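Local coordinates for protein FI20010p1 (Drosophila melanogaster, PDB 7CFB) that probably helps assemble the piRNA amplification complex in gene silencing, as the tudor-domain protein Krimper, at residues A100-S104 and I105-I109; P231-V235 and L236-P240. All coordinates share one frame; numbering follows the deposited sequence.

Contact 1 of 2, residues A100-S104 and I105-I109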
loop_
_atom_site.group_PDB
_atom_site.type_symbol
_atom_site.label_atom_id
_atom_site.label_comp_id
_atom_site.label_asym_id
_atom_site.label_seq_id
_atom_site.Cartn_x
_atom_site.Cartn_y
_atom_site.Cartn_z
ATOM N N ALA A 100 2.992 11.113 -0.141
ATOM C CA ALA A 100 3.751 10.213 0.740
ATOM C C ALA A 100 3.527 10.567 2.208
ATOM O O ALA A 100 3.267 11.706 2.512
ATOM C CB ALA A 100 5.200 10.252 0.361
ATOM N N VAL A 101 3.575 9.552 3.049
ATOM C CA VAL A 101 3.416 9.717 4.506
ATOM C C VAL A 101 4.600 9.046 5.194
ATOM O O VAL A 101 5.048 8.036 4.754
ATOM C CB VAL A 101 2.053 9.227 5.010
ATOM C CG1 VAL A 101 1.803 7.769 4.709
ATOM C CG2 VAL A 101 1.837 9.536 6.472
ATOM N N LEU A 102 5.068 9.663 6.254
ATOM C CA LEU A 102 6.216 9.124 6.995
ATOM C C LEU A 102 5.742 8.315 8.189
ATOM O O LEU A 102 4.911 8.778 8.904
ATOM C CB LEU A 102 7.100 10.287 7.454
ATOM C CG LEU A 102 8.134 9.912 8.507
ATOM C CD1 LEU A 102 9.266 9.119 7.909
ATOM C CD2 LEU A 102 8.652 11.136 9.217
ATOM N N ASP A 103 6.212 7.092 8.284
ATOM C CA ASP A 103 6.042 6.296 9.513
ATOM C C ASP A 103 7.297 6.679 10.305
ATOM O O ASP A 103 8.337 6.194 9.965
ATOM C CB ASP A 103 5.959 4.804 9.213
ATOM C CG ASP A 103 5.994 3.961 10.465
ATOM O OD1 ASP A 103 6.225 4.515 11.509
ATOM O OD2 ASP A 103 5.776 2.778 10.373
ATOM N N SER A 104 7.178 7.632 11.228
ATOM C CA SER A 104 8.353 8.146 11.978
ATOM C C SER A 104 8.973 7.115 12.913
ATOM O O SER A 104 10.172 7.050 12.949
ATOM C CB SER A 104 8.142 9.485 12.596
ATOM O OG SER A 104 7.216 9.435 13.640
ATOM N N ILE A 105 8.165 6.305 13.567
ATOM C CA ILE A 105 8.729 5.282 14.484
ATOM C C ILE A 105 9.606 4.293 13.718
ATOM O O ILE A 105 10.733 4.097 14.123
ATOM C CB ILE A 105 7.597 4.536 15.214
ATOM C CG1 ILE A 105 6.564 5.491 15.798
ATOM C CG2 ILE A 105 8.167 3.652 16.292
ATOM C CD1 ILE A 105 7.080 6.346 16.903
ATOM N N ASN A 106 9.122 3.786 12.596
ATOM C CA ASN A 106 9.851 2.735 11.851
ATOM C C ASN A 106 10.672 3.294 10.694
ATOM O O ASN A 106 11.167 2.540 9.930
ATOM C CB ASN A 106 8.925 1.579 11.547
ATOM C CG ASN A 106 8.312 1.087 12.829
ATOM O OD1 ASN A 106 7.125 1.224 13.026
ATOM N ND2 ASN A 106 9.126 0.568 13.719
ATOM N N ASN A 107 10.719 4.600 10.580
ATOM C CA ASN A 107 11.560 5.292 9.576
ATOM C C ASN A 107 11.325 4.855 8.121
ATOM O O ASN A 107 12.301 4.636 7.428
ATOM C CB ASN A 107 13.029 5.264 9.988
ATOM C CG ASN A 107 13.768 6.500 9.537
ATOM O OD1 ASN A 107 13.184 7.564 9.385
ATOM N ND2 ASN A 107 15.046 6.340 9.273
ATOM N N ILE A 108 10.082 4.724 7.675
ATOM C CA ILE A 108 9.837 4.426 6.236
ATOM C C ILE A 108 8.822 5.425 5.698
ATOM O O ILE A 108 8.114 5.999 6.469
ATOM C CB ILE A 108 9.409 2.979 5.968
ATOM C CG1 ILE A 108 7.962 2.715 6.361
ATOM C CG2 ILE A 108 10.366 1.986 6.578
ATOM C CD1 ILE A 108 7.355 1.586 5.606
ATOM N N ILE A 109 8.851 5.674 4.401
ATOM C CA ILE A 109 7.893 6.620 3.782
ATOM C C ILE A 109 7.121 5.865 2.702
ATOM O O ILE A 109 7.734 5.375 1.771
ATOM C CB ILE A 109 8.626 7.850 3.252
ATOM C CG1 ILE A 109 9.261 8.654 4.385
ATOM C CG2 ILE A 109 7.716 8.687 2.397
ATOM C CD1 ILE A 109 9.991 9.864 3.911
#
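Asp103 and Ile108 pair at the tip of an antiparallel beta hairpin in the first tudor domain, where strand 99-103 turns back into strand 108-117. Two backbone bonds close this hydrogen-bonded pair. Asp103 N gives a bond of 2.8 Å to Ile108 O, and Ile108 N returns a longer one of 3.2 Å to Asp103 O. Asn107 joins Ile108 in facing Asp103, which makes a G1 beta bulge; its positive phi of 55° suits asparagine, which tolerates left-handed backbone better than most residues.

The Asp103 side chain ties the turn together from within. With CG anti to the backbone N (chi1 171°), the carboxylate bends over the turn, and OD1 accepts the Asn106 backbone N-H, the N lying 3.2 Å from Asp103 OD1. That bond is nearly straight at hydrogen, yet the donor stands well above the carboxylate plane. OD2 is held separately by the hydroxyl of Ser227. Replacing Asp103 with an alanine would probably leave the N-H of Asn106 and the hydroxyl of Ser227 without this acceptor, and the turn freer to move.

Apolar side chains line the other face. Leu102 and Ile109 form the non-hydrogen-bonded pair, Leu102 CD1 lying 3.6 Å from Ile109 CG1, while the second branch, Ile109 CG2, meets Ala100 CB at 3.6 Å. The branched isoleucine can thus touch two neighbours at once, one per branch. Ile109 CA also approaches Val101 O at 3.3 Å in a CA-H...O contact.

Strand 142-144 pairs with the outer side of strand 99-103 and presses Phe143 on Leu102 and Ile109, whereas Ile108 touches Leu80 of helix 74-80 and Glu223 and Ser227 of helix 215-228.

Contact 2 of 2, residues P231-V235 and L236-P240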
loop_
_atom_site.group_PDB
_atom_site.type_symbol
_atom_site.label_atom_id
_atom_site.label_comp_id
_atom_site.label_asym_id
_atom_site.label_seq_id
_atom_site.Cartn_x
_atom_site.Cartn_y
_atom_site.Cartn_z
ATOM N N PRO A 231 3.546 -2.498 17.187
ATOM C CA PRO A 231 2.470 -2.811 18.114
ATOM C C PRO A 231 1.375 -1.754 18.213
ATOM O O PRO A 231 0.347 -2.043 18.695
ATOM C CB PRO A 231 3.146 -2.950 19.470
ATOM C CG PRO A 231 4.473 -2.289 19.301
ATOM C CD PRO A 231 4.831 -2.401 17.839
ATOM N N LEU A 232 1.664 -0.539 17.816
ATOM C CA LEU A 232 0.603 0.474 17.956
ATOM C C LEU A 232 0.002 0.930 16.630
ATOM O O LEU A 232 -0.846 1.759 16.683
ATOM C CB LEU A 232 1.179 1.621 18.761
ATOM C CG LEU A 232 1.140 1.299 20.241
ATOM C CD1 LEU A 232 2.512 0.937 20.742
ATOM C CD2 LEU A 232 0.524 2.433 21.004
ATOM N N LYS A 233 0.373 0.296 15.527
ATOM C CA LYS A 233 -0.067 0.727 14.182
ATOM C C LYS A 233 -1.587 0.670 14.040
ATOM O O LYS A 233 -2.128 1.635 13.580
ATOM C CB LYS A 233 0.609 -0.120 13.113
ATOM C CG LYS A 233 0.187 0.200 11.691
ATOM C CD LYS A 233 0.676 -0.857 10.741
ATOM C CE LYS A 233 0.033 -0.779 9.384
ATOM N NZ LYS A 233 -0.022 0.625 8.944
ATOM N N ALA A 234 -2.225 -0.399 14.496
ATOM C CA ALA A 234 -3.693 -0.498 14.403
ATOM C C ALA A 234 -4.354 0.586 15.245
ATOM O O ALA A 234 -5.351 1.102 14.839
ATOM C CB ALA A 234 -4.133 -1.860 14.833
ATOM N N VAL A 235 -3.803 0.870 16.408
ATOM C CA VAL A 235 -4.438 1.861 17.304
ATOM C C VAL A 235 -4.174 3.303 16.864
ATOM O O VAL A 235 -5.115 4.054 16.803
ATOM C CB VAL A 235 -3.972 1.618 18.748
ATOM C CG1 VAL A 235 -4.421 2.713 19.697
ATOM C CG2 VAL A 235 -4.417 0.271 19.249
ATOM N N LEU A 236 -2.923 3.673 16.630
ATOM C CA LEU A 236 -2.572 5.090 16.364
ATOM C C LEU A 236 -2.265 5.397 14.894
ATOM O O LEU A 236 -1.985 6.523 14.611
ATOM C CB LEU A 236 -1.341 5.419 17.204
ATOM C CG LEU A 236 -1.511 5.325 18.714
ATOM C CD1 LEU A 236 -0.169 5.450 19.414
ATOM C CD2 LEU A 236 -2.476 6.383 19.197
ATOM N N GLY A 237 -2.293 4.428 13.999
ATOM C CA GLY A 237 -1.891 4.722 12.619
ATOM C C GLY A 237 -0.429 5.110 12.554
ATOM O O GLY A 237 0.349 4.533 13.259
ATOM N N PHE A 238 -0.064 6.050 11.705
ATOM C CA PHE A 238 1.360 6.445 11.610
ATOM C C PHE A 238 1.593 7.614 12.556
ATOM O O PHE A 238 0.807 8.478 12.603
ATOM C CB PHE A 238 1.771 6.771 10.180
ATOM C CG PHE A 238 1.959 5.597 9.264
ATOM C CD1 PHE A 238 2.391 4.378 9.735
ATOM C CD2 PHE A 238 1.694 5.715 7.925
ATOM C CE1 PHE A 238 2.564 3.309 8.881
ATOM C CE2 PHE A 238 1.863 4.648 7.073
ATOM C CZ PHE A 238 2.305 3.450 7.551
ATOM N N ARG A 239 2.687 7.591 13.280
ATOM C CA ARG A 239 2.923 8.659 14.265
ATOM C C ARG A 239 3.719 9.794 13.662
ATOM O O ARG A 239 4.644 9.553 12.946
ATOM C CB ARG A 239 3.526 8.100 15.542
ATOM C CG ARG A 239 2.448 7.574 16.465
ATOM C CD ARG A 239 2.520 6.074 16.459
ATOM N NE ARG A 239 3.387 5.631 17.516
ATOM C CZ ARG A 239 3.864 4.421 17.602
ATOM N NH1 ARG A 239 3.567 3.539 16.673
ATOM N NH2 ARG A 239 4.627 4.086 18.617
ATOM N N PRO A 240 3.409 11.036 14.017
ATOM C CA PRO A 240 4.082 12.186 13.468
ATOM C C PRO A 240 5.511 12.424 13.949
ATOM O O PRO A 240 5.967 11.749 14.829
ATOM C CB PRO A 240 3.280 13.366 14.002
ATOM C CG PRO A 240 2.007 12.766 14.461
ATOM C CD PRO A 240 2.398 11.401 14.966
#
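The guanidinium of Arg239 is sandwiched between two aliphatic side chains: Leu232 CB lies over one face, 3.7 Å from Arg239 NH1, and Ile105 CG1, from the hairpin, covers the opposite face. NH1 also makes a salt bridge to Asp230. This flat group and the Phe238 ring follow a single short helical turn, 233-236, and pack against side chains at its start. The ring is met obliquely by the ammonium of Lys233, whose NZ is 3.7 Å from Phe238 CE1; the ring itself is buried against Val101 and Asp103.

The turn has Leu232 at the N-cap and a glycine at the exit. Leucine has no polar group with which to cap a helix, and it is Asp230 that accepts the Leu232 N-H as well as serving Arg239. Two backbone bonds, each spanning four residues, define the turn. Leu236 N reaches Leu232 O at 2.8 Å in a practically straight bond, while Gly237 N meets Lys233 O at 2.8 Å with a distinctly bent geometry, the donor tilted from the carbonyl plane, as the chain leaves the helix. Gly237 takes a positive phi of 64°, easy for a residue without a CB, and lets the chain swing away toward Phe238.

Lysine suits its place because its long chain runs extended from the backbone and bends only at the end (chi4 44°), carrying NZ alongside the phenylalanine and into a salt bridge with Glu132. On the exposed flank Leu232 and Leu236 lie side by side and point the same way, with Leu232 CD2 and Leu236 CD1 in tight contact at 3.5 Å.

How the contacts relate
Contact 1 comes first along the chain and contact 2 follows near its C-terminal end, yet their centres are only about 11 Å apart, on the same side of the chain's centre. Contact 1 forms the turn end of a hairpin of the antiparallel sheet in the first tudor domain; contact 2 is a surface helical turn and the segment leading from it. Helix 215-228 precedes contact 2 and also packs on the hairpin. The two contacts touch directly: Ser104 OG lies 2.7 Å from Arg239 O and 2.9 Å from Pro240 O, probably sharing its one proton between the two carbonyls, so the C-terminal segment is fastened to the turn of the tudor hairpin.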